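Local coordinates for rieske iron-sulfur protein soxF (Sulfolobus acidocaldarius, PDB 1JM1), which carries a Rieske-type [2Fe-2S] cluster and probably passes electrons along the archaeal respiratory chain as part of a quinol oxidase, at residues 143-155 with 162-174. Sequence-based numbering, arbitrary orientation.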
loop_
_atom_site.group_PDB
_atom_site.type_symbol
_atom_site.label_atom_id
_atom_site.label_comp_id
_atom_site.label_asym_id
_atom_site.label_seq_id
_atom_site.Cartn_x
_atom_site.Cartn_y
_atom_site.Cartn_z
ATOM N N PRO A 143 -6.713 -17.029 -3.683
ATOM C CA PRO A 143 -8.155 -16.861 -3.523
ATOM C C PRO A 143 -8.673 -15.457 -3.294
ATOM O O PRO A 143 -9.903 -15.256 -3.263
ATOM C CB PRO A 143 -8.474 -17.783 -2.296
ATOM C CG PRO A 143 -7.236 -17.675 -1.469
ATOM C CD PRO A 143 -6.119 -17.664 -2.481
ATOM N N ALA A 144 -7.849 -14.441 -3.133
ATOM C CA ALA A 144 -8.328 -13.111 -2.833
ATOM C C ALA A 144 -9.296 -12.678 -3.912
ATOM O O ALA A 144 -9.024 -12.849 -5.114
ATOM C CB ALA A 144 -7.182 -12.105 -2.743
ATOM N N PRO A 145 -10.427 -12.103 -3.536
ATOM C CA PRO A 145 -11.478 -11.844 -4.536
ATOM C C PRO A 145 -11.419 -10.493 -5.189
ATOM O O PRO A 145 -12.260 -10.213 -6.058
ATOM C CB PRO A 145 -12.765 -11.992 -3.681
ATOM C CG PRO A 145 -12.335 -11.432 -2.351
ATOM C CD PRO A 145 -10.961 -12.005 -2.155
ATOM N N ARG A 146 -10.471 -9.646 -4.832
ATOM C CA ARG A 146 -10.382 -8.296 -5.353
ATOM C C ARG A 146 -8.970 -7.789 -5.116
ATOM O O ARG A 146 -8.222 -8.363 -4.307
ATOM C CB ARG A 146 -11.407 -7.391 -4.691
ATOM C CG ARG A 146 -11.230 -7.236 -3.184
ATOM C CD ARG A 146 -12.399 -6.514 -2.585
ATOM N NE ARG A 146 -12.304 -6.278 -1.124
ATOM C CZ ARG A 146 -11.873 -5.199 -0.558
ATOM N NH1 ARG A 146 -11.353 -4.198 -1.236
ATOM N NH2 ARG A 146 -11.936 -5.105 0.785
ATOM N N PRO A 147 -8.586 -6.713 -5.792
ATOM C CA PRO A 147 -7.206 -6.202 -5.686
ATOM C C PRO A 147 -6.890 -5.653 -4.297
ATOM O O PRO A 147 -7.743 -5.152 -3.547
ATOM C CB PRO A 147 -7.147 -5.101 -6.738
ATOM C CG PRO A 147 -8.200 -5.487 -7.747
ATOM C CD PRO A 147 -9.320 -6.021 -6.883
ATOM N N LEU A 148 -5.598 -5.648 -3.979
ATOM C CA LEU A 148 -5.119 -5.040 -2.755
ATOM C C LEU A 148 -5.347 -3.531 -2.789
ATOM O O LEU A 148 -4.902 -2.880 -3.740
ATOM C CB LEU A 148 -3.627 -5.338 -2.576
ATOM C CG LEU A 148 -3.040 -4.904 -1.236
ATOM C CD1 LEU A 148 -3.650 -5.703 -0.089
ATOM C CD2 LEU A 148 -1.524 -5.125 -1.258
ATOM N N PRO A 149 -6.016 -2.940 -1.791
ATOM C CA PRO A 149 -6.234 -1.497 -1.848
ATOM C C PRO A 149 -4.944 -0.691 -1.881
ATOM O O PRO A 149 -3.955 -1.011 -1.199
ATOM C CB PRO A 149 -7.063 -1.225 -0.587
ATOM C CG PRO A 149 -7.818 -2.518 -0.394
ATOM C CD PRO A 149 -6.783 -3.593 -0.739
ATOM N N ILE A 150 -4.994 0.372 -2.664
ATOM C CA ILE A 150 -3.950 1.371 -2.802
ATOM C C ILE A 150 -4.256 2.551 -1.891
ATOM O O ILE A 150 -5.390 3.022 -1.828
ATOM C CB ILE A 150 -3.816 1.838 -4.277
ATOM C CG1 ILE A 150 -3.372 0.665 -5.134
ATOM C CG2 ILE A 150 -2.891 3.031 -4.413
ATOM C CD1 ILE A 150 -3.496 0.920 -6.642
ATOM N N VAL A 151 -3.217 3.042 -1.220
ATOM C CA VAL A 151 -3.264 4.276 -0.467
ATOM C C VAL A 151 -2.762 5.385 -1.406
ATOM O O VAL A 151 -1.628 5.344 -1.895
ATOM C CB VAL A 151 -2.412 4.189 0.799
ATOM C CG1 VAL A 151 -2.441 5.546 1.538
ATOM C CG2 VAL A 151 -2.904 3.067 1.698
ATOM N N ILE A 152 -3.635 6.343 -1.660
ATOM C CA ILE A 152 -3.320 7.468 -2.556
ATOM C C ILE A 152 -2.399 8.420 -1.798
ATOM O O ILE A 152 -2.673 8.771 -0.647
ATOM C CB ILE A 152 -4.605 8.125 -3.040
ATOM C CG1 ILE A 152 -5.523 7.073 -3.677
ATOM C CG2 ILE A 152 -4.265 9.292 -3.977
ATOM C CD1 ILE A 152 -6.935 7.634 -3.730
ATOM N N LEU A 153 -1.294 8.806 -2.451
ATOM C CA LEU A 153 -0.306 9.676 -1.891
ATOM C C LEU A 153 -0.272 11.002 -2.594
ATOM O O LEU A 153 -0.607 11.127 -3.773
ATOM C CB LEU A 153 1.082 9.016 -2.002
ATOM C CG LEU A 153 1.250 7.649 -1.358
ATOM C CD1 LEU A 153 2.663 7.124 -1.636
ATOM C CD2 LEU A 153 0.965 7.697 0.150
ATOM N N ASP A 154 0.220 12.002 -1.876
ATOM C CA ASP A 154 0.478 13.349 -2.391
ATOM C C ASP A 154 1.856 13.769 -1.863
ATOM O O ASP A 154 2.074 13.808 -0.636
ATOM C CB ASP A 154 -0.598 14.302 -1.958
ATOM C CG ASP A 154 -0.474 15.699 -2.518
ATOM O OD1 ASP A 154 0.186 15.868 -3.542
ATOM O OD2 ASP A 154 -1.151 16.611 -2.002
ATOM N N TYR A 155 2.744 14.198 -2.711
ATOM C CA TYR A 155 4.057 14.696 -2.356
ATOM C C TYR A 155 4.020 16.232 -2.422
ATOM O O TYR A 155 3.668 16.808 -3.439
ATOM C CB TYR A 155 5.093 14.107 -3.343
ATOM C CG TYR A 155 6.466 14.689 -3.240
ATOM C CD1 TYR A 155 7.356 14.349 -2.196
ATOM C CD2 TYR A 155 6.939 15.545 -4.197
ATOM C CE1 TYR A 155 8.641 14.870 -2.152
ATOM C CE2 TYR A 155 8.203 16.076 -4.135
ATOM C CZ TYR A 155 9.032 15.790 -3.101
ATOM O OH TYR A 155 10.304 16.331 -2.954
ATOM N N ILE A 162 5.743 13.447 2.144
ATOM C CA ILE A 162 4.797 12.524 1.493
ATOM C C ILE A 162 3.597 12.320 2.386
ATOM O O ILE A 162 3.765 11.908 3.550
ATOM C CB ILE A 162 5.480 11.156 1.225
ATOM C CG1 ILE A 162 6.707 11.307 0.334
ATOM C CG2 ILE A 162 4.490 10.165 0.653
ATOM C CD1 ILE A 162 7.678 10.132 0.406
ATOM N N TYR A 163 2.423 12.610 1.863
ATOM C CA TYR A 163 1.173 12.500 2.596
ATOM C C TYR A 163 0.318 11.354 2.027
ATOM O O TYR A 163 0.258 11.166 0.803
ATOM C CB TYR A 163 0.358 13.791 2.457
ATOM C CG TYR A 163 0.987 14.960 3.189
ATOM C CD1 TYR A 163 1.961 15.744 2.608
ATOM C CD2 TYR A 163 0.661 15.229 4.510
ATOM C CE1 TYR A 163 2.516 16.778 3.306
ATOM C CE2 TYR A 163 1.232 16.260 5.216
ATOM C CZ TYR A 163 2.193 17.043 4.623
ATOM O OH TYR A 163 2.724 18.066 5.324
ATOM N N ALA A 164 -0.382 10.662 2.914
ATOM C CA ALA A 164 -1.469 9.781 2.539
ATOM C C ALA A 164 -2.761 10.595 2.573
ATOM O O ALA A 164 -3.005 11.316 3.527
ATOM C CB ALA A 164 -1.552 8.601 3.514
ATOM N N VAL A 165 -3.544 10.479 1.504
ATOM C CA VAL A 165 -4.740 11.334 1.318
ATOM C C VAL A 165 -6.000 10.582 0.972
ATOM O O VAL A 165 -7.069 11.201 0.910
ATOM C CB VAL A 165 -4.457 12.456 0.295
ATOM C CG1 VAL A 165 -3.334 13.347 0.802
ATOM C CG2 VAL A 165 -4.170 11.902 -1.098
ATOM N N GLY A 166 -5.939 9.277 0.711
ATOM C CA GLY A 166 -7.150 8.520 0.488
ATOM C C GLY A 166 -6.803 7.067 0.197
ATOM O O GLY A 166 -5.664 6.673 0.291
ATOM N N THR A 167 -7.833 6.288 -0.161
ATOM C CA THR A 167 -7.634 4.940 -0.674
ATOM C C THR A 167 -8.529 4.752 -1.871
ATOM O O THR A 167 -9.531 5.453 -2.022
ATOM C CB THR A 167 -7.877 3.830 0.368
ATOM O OG1 THR A 167 -9.267 3.751 0.685
ATOM C CG2 THR A 167 -7.088 4.079 1.644
ATOM N N ASN A 168 -8.203 3.780 -2.719
ATOM C CA ASN A 168 -9.036 3.492 -3.876
ATOM C C ASN A 168 -10.153 2.515 -3.579
ATOM O O ASN A 168 -11.028 2.296 -4.430
ATOM C CB ASN A 168 -8.234 2.997 -5.074
ATOM C CG ASN A 168 -7.581 1.639 -4.860
ATOM O OD1 ASN A 168 -7.510 1.158 -3.708
ATOM N ND2 ASN A 168 -7.078 1.045 -5.924
ATOM N N ALA A 169 -10.181 1.919 -2.375
ATOM C CA ALA A 169 -11.102 0.844 -2.030
ATOM C C ALA A 169 -11.145 0.699 -0.556
ATOM O O ALA A 169 -10.176 1.070 0.170
ATOM C CB ALA A 169 -10.610 -0.445 -2.667
ATOM N N PRO A 170 -12.189 0.080 -0.020
ATOM C CA PRO A 170 -12.205 -0.313 1.404
ATOM C C PRO A 170 -11.176 -1.395 1.672
ATOM O O PRO A 170 -10.927 -2.289 0.848
ATOM C CB PRO A 170 -13.627 -0.894 1.582
ATOM C CG PRO A 170 -13.999 -1.382 0.194
ATOM C CD PRO A 170 -13.412 -0.359 -0.730
ATOM N N TYR A 171 -10.621 -1.345 2.867
ATOM C CA TYR A 171 -9.783 -2.421 3.390
ATOM C C TYR A 171 -10.645 -3.654 3.682
ATOM O O TYR A 171 -11.890 -3.620 3.612
ATOM C CB TYR A 171 -9.104 -1.940 4.669
ATOM C CG TYR A 171 -8.187 -0.749 4.528
ATOM C CD1 TYR A 171 -7.959 0.069 5.621
ATOM C CD2 TYR A 171 -7.523 -0.426 3.353
ATOM C CE1 TYR A 171 -7.119 1.146 5.552
ATOM C CE2 TYR A 171 -6.668 0.672 3.281
ATOM C CZ TYR A 171 -6.466 1.460 4.377
ATOM O OH TYR A 171 -5.620 2.528 4.258
ATOM N N PHE A 172 -9.983 -4.752 4.003
ATOM C CA PHE A 172 -10.650 -5.970 4.420
ATOM C C PHE A 172 -11.713 -5.691 5.458
ATOM O O PHE A 172 -11.487 -5.004 6.445
ATOM C CB PHE A 172 -9.573 -6.904 4.999
ATOM C CG PHE A 172 -10.150 -8.194 5.564
ATOM C CD1 PHE A 172 -10.668 -9.175 4.729
ATOM C CD2 PHE A 172 -10.163 -8.393 6.945
ATOM C CE1 PHE A 172 -11.205 -10.354 5.247
ATOM C CE2 PHE A 172 -10.686 -9.602 7.473
ATOM C CZ PHE A 172 -11.195 -10.518 6.619
ATOM N N SER A 173 -12.870 -6.327 5.281
ATOM C CA SER A 173 -13.965 -6.251 6.261
ATOM C C SER A 173 -13.797 -7.380 7.262
ATOM O O SER A 173 -13.958 -8.551 6.935
ATOM C CB SER A 173 -15.320 -6.435 5.569
ATOM O OG SER A 173 -15.663 -5.320 4.763
ATOM N N ALA A 174 -13.504 -6.983 8.487
ATOM C CA ALA A 174 -13.333 -7.931 9.601
ATOM C C ALA A 174 -14.647 -8.024 10.365
ATOM O O ALA A 174 -15.500 -8.809 9.979
ATOM C CB ALA A 174 -12.128 -7.487 10.425
HETATM O O HOH W 1 -13.381 -7.214 2.501
HETATM O O HOH W 2 -5.987 -1.648 -5.957
#
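R146 holds a single carbonyl oxygen with two nitrogens, just past the open end of the antiparallel beta hairpin 151-155/161-167: NH1 (2.9 Å) and NH2 (3.0 Å) both donate to P170 O, which lies in the guanidinium plane. NH2 adds a weak bond to Y171 O and, through a water, reaches S173 N. A chi1 of 62° sets CG between the backbone N and the carbonyl carbon, and the chain then runs extended to NE; Y64 OH is a further partner of NH1. With an alanine in its place, P170 O would probably lose both of its R146 donors, and the loop 170-173, whose F172 side chain lies about 5 Å from that of L97 (nearest atoms), would be freer to shift.

The hairpin contains a classic beta bulge, which shifts the register by one: V165 and G166 both face I152, whose N bonds to G166 O and whose O accepts from V165 N. I152 CG2 meets V165 CG2 at 3.9 Å, the two side chains crossing at about a right angle. V151 CG1 packs on A164 CB, while D154 OD2 forms a salt bridge with R12 NH1.

Where the hairpin opens, N168 extends the pairing with its side chain: OD1 takes I150 N at 2.8 Å, the donor standing above the amide carbonyl plane, and N168 N returns a bond to I150 O.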